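Local coordinates for reticulocyte-binding protein 2a (Plasmodium vivax, PDB 4Z8N), which probably binds a receptor on red blood cells, reticulocytes in particular, through this helical erythrocyte-binding domain during parasite invasion, at residues A117-E120 and S121-R125. Sequence-based numbering, arbitrary orientation.
Sequences ANME and SYTDR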
ATOM      1  N   ALA A 117       5.169  -7.682  13.019  1.00 48.35           N
ATOM      2  CA  ALA A 117       5.592  -8.842  13.797  1.00 49.75           C
ATOM      3  C   ALA A 117       5.432 -10.115  12.969  1.00 48.30           C
ATOM      4  O   ALA A 117       4.489 -10.235  12.184  1.00 46.91           O
ATOM      5  CB  ALA A 117       4.797  -8.939  15.091  1.00 51.16           C
ATOM      6  N   ASN A 118       6.374 -11.042  13.132  1.00 52.42           N
ATOM      7  CA  ASN A 118       6.368 -12.322  12.418  1.00 54.06           C
ATOM      8  C   ASN A 118       6.456 -12.177  10.898  1.00 51.95           C
ATOM      9  O   ASN A 118       6.158 -13.121  10.166  1.00 49.72           O
ATOM     10  CB  ASN A 118       5.115 -13.123  12.778  1.00 52.70           C
ATOM     11  CG  ASN A 118       4.920 -13.258  14.272  1.00 57.81           C
ATOM     12  OD1 ASN A 118       5.826 -13.680  14.992  1.00 58.46           O
ATOM     13  ND2 ASN A 118       3.736 -12.889  14.749  1.00 58.38           N
ATOM     14  N   MET A 119       6.868 -10.998  10.437  1.00 48.53           N
ATOM     15  CA  MET A 119       6.980 -10.696   9.008  1.00 49.38           C
ATOM     16  C   MET A 119       7.826 -11.730   8.284  1.00 48.56           C
ATOM     17  O   MET A 119       7.523 -12.148   7.166  1.00 48.28           O
ATOM     18  CB  MET A 119       7.575  -9.296   8.817  1.00 53.39           C
ATOM     19  CG  MET A 119       8.441  -9.120   7.578  1.00 58.43           C
ATOM     20  SD  MET A 119       9.169  -7.470   7.482  1.00137.28           S
ATOM     21  CE  MET A 119       9.781  -7.262   9.154  1.00 75.84           C
ATOM     22  N   GLU A 120       8.879 -12.153   8.965  1.00 51.78           N
ATOM     23  CA  GLU A 120       9.867 -13.066   8.425  1.00 60.04           C
ATOM     24  C   GLU A 120       9.341 -14.487   8.317  1.00 61.88           C
ATOM     25  O   GLU A 120       9.567 -15.174   7.316  1.00 47.12           O
ATOM     26  CB  GLU A 120      11.098 -13.036   9.311  1.00 68.24           C
ATOM     27  CG  GLU A 120      12.256 -13.796   8.780  1.00 79.03           C
ATOM     28  CD  GLU A 120      13.507 -13.499   9.571  1.00 93.12           C
ATOM     29  OE1 GLU A 120      13.670 -14.045  10.684  1.00 98.41           O
ATOM     30  OE2 GLU A 120      14.309 -12.672   9.094  1.00 97.60           O
ATOM     31  N   SER A 121       8.656 -14.922   9.369  1.00 57.01           N
ATOM     32  CA  SER A 121       8.022 -16.229   9.394  1.00 55.73           C
ATOM     33  C   SER A 121       6.915 -16.299   8.345  1.00 54.72           C
ATOM     34  O   SER A 121       6.749 -17.316   7.674  1.00 54.14           O
ATOM     35  CB  SER A 121       7.461 -16.522  10.786  1.00 58.73           C
ATOM     36  OG  SER A 121       8.491 -16.516  11.759  1.00 64.94           O
ATOM     37  N   TYR A 122       6.168 -15.207   8.209  1.00 42.60           N
ATOM     38  CA  TYR A 122       5.110 -15.118   7.206  1.00 45.51           C
ATOM     39  C   TYR A 122       5.664 -15.219   5.787  1.00 44.98           C
ATOM     40  O   TYR A 122       5.151 -15.979   4.966  1.00 43.73           O
ATOM     41  CB  TYR A 122       4.328 -13.813   7.364  1.00 42.50           C
ATOM     42  CG  TYR A 122       3.456 -13.769   8.596  1.00 46.95           C
ATOM     43  CD1 TYR A 122       2.991 -14.939   9.181  1.00 51.02           C
ATOM     44  CD2 TYR A 122       3.090 -12.558   9.170  1.00 44.94           C
ATOM     45  CE1 TYR A 122       2.191 -14.907  10.307  1.00 53.73           C
ATOM     46  CE2 TYR A 122       2.289 -12.516  10.298  1.00 49.19           C
ATOM     47  CZ  TYR A 122       1.843 -13.694  10.860  1.00 54.16           C
ATOM     48  OH  TYR A 122       1.045 -13.664  11.981  1.00 57.64           O
ATOM     49  N   THR A 123       6.709 -14.444   5.507  1.00 47.81           N
ATOM     50  CA  THR A 123       7.354 -14.444   4.196  1.00 49.30           C
ATOM     51  C   THR A 123       7.914 -15.822   3.838  1.00 53.35           C
ATOM     52  O   THR A 123       7.828 -16.258   2.688  1.00 50.45           O
ATOM     53  CB  THR A 123       8.494 -13.405   4.141  1.00 54.21           C
ATOM     54  OG1 THR A 123       7.968 -12.104   4.424  1.00 56.54           O
ATOM     55  CG2 THR A 123       9.155 -13.394   2.770  1.00 55.14           C
ATOM     56  N   ASP A 124       8.484 -16.500   4.831  1.00 56.19           N
ATOM     57  CA  ASP A 124       9.055 -17.828   4.633  1.00 60.73           C
ATOM     58  C   ASP A 124       7.999 -18.835   4.190  1.00 55.73           C
ATOM     59  O   ASP A 124       8.235 -19.635   3.289  1.00 54.74           O
ATOM     60  CB  ASP A 124       9.736 -18.317   5.913  1.00 71.53           C
ATOM     61  CG  ASP A 124      11.029 -17.577   6.207  1.00 80.47           C
ATOM     62  OD1 ASP A 124      11.378 -16.657   5.436  1.00 79.29           O
ATOM     63  OD2 ASP A 124      11.695 -17.915   7.210  1.00 87.36           O
ATOM     64  N   ARG A 125       6.832 -18.785   4.823  1.00 53.91           N
ATOM     65  CA  ARG A 125       5.749 -19.704   4.492  1.00 55.77           C
ATOM     66  C   ARG A 125       5.185 -19.429   3.106  1.00 51.43           C
ATOM     67  O   ARG A 125       4.827 -20.357   2.382  1.00 52.22           O
ATOM     68  CB  ARG A 125       4.634 -19.616   5.530  1.00 56.89           C
ATOM     69  CG  ARG A 125       5.050 -20.052   6.917  1.00 68.47           C
ATOM     70  CD  ARG A 125       3.903 -19.863   7.878  1.00 76.08           C
ATOM     71  NE  ARG A 125       2.779 -20.730   7.538  1.00 84.27           N
ATOM     72  CZ  ARG A 125       1.582 -20.654   8.108  1.00 89.70           C
ATOM     73  NH1 ARG A 125       1.350 -19.734   9.029  1.00 92.26           N
ATOM     74  NH2 ARG A 125       0.613 -21.483   7.746  1.00 90.44           N
TER
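Asn118 lays its CB over one face of the Tyr122 ring, 4.0 Å from the centroid and 19° off the normal, a CH-pi contact displaced toward the ring's rim. The amide and ring planes stand 71° apart, a steep tilt that excludes parallel stacking. Asn118 is the N-cap residue of helix 119-136, yet its side chain makes no capping bond; ND2 instead donates to Gln66 OE1, an acceptor shared with Tyr122 OH. The first helical turn closes where Tyr122 N donates to Asn118 O (2.9 Å, nearly straight at 163°). Met119 O is gripped twice, by Thr123 N at 2.9 Å and by Thr123 OG1 at 2.8 Å, from opposite faces of its carbonyl plane. Against this close-packed part stands the solvent side, where Glu120 and Ser121 are exposed. Glu120 O accepts from Asp124 N, whereas the carboxylates stay 5.6 Å apart (Glu120 OE1 to Asp124 OD2), like charges that, if both ionised, would probably make this surface more negative; Glu120 is a known calcium ligand of this protein, although none is bound here. Tyr122 is buried against Leu59 and Ile63, joining the start of helix 119-136 to helix 42-69, while Met119 touches Gln16 and Tyr25 in the loops flanking strand 17-19.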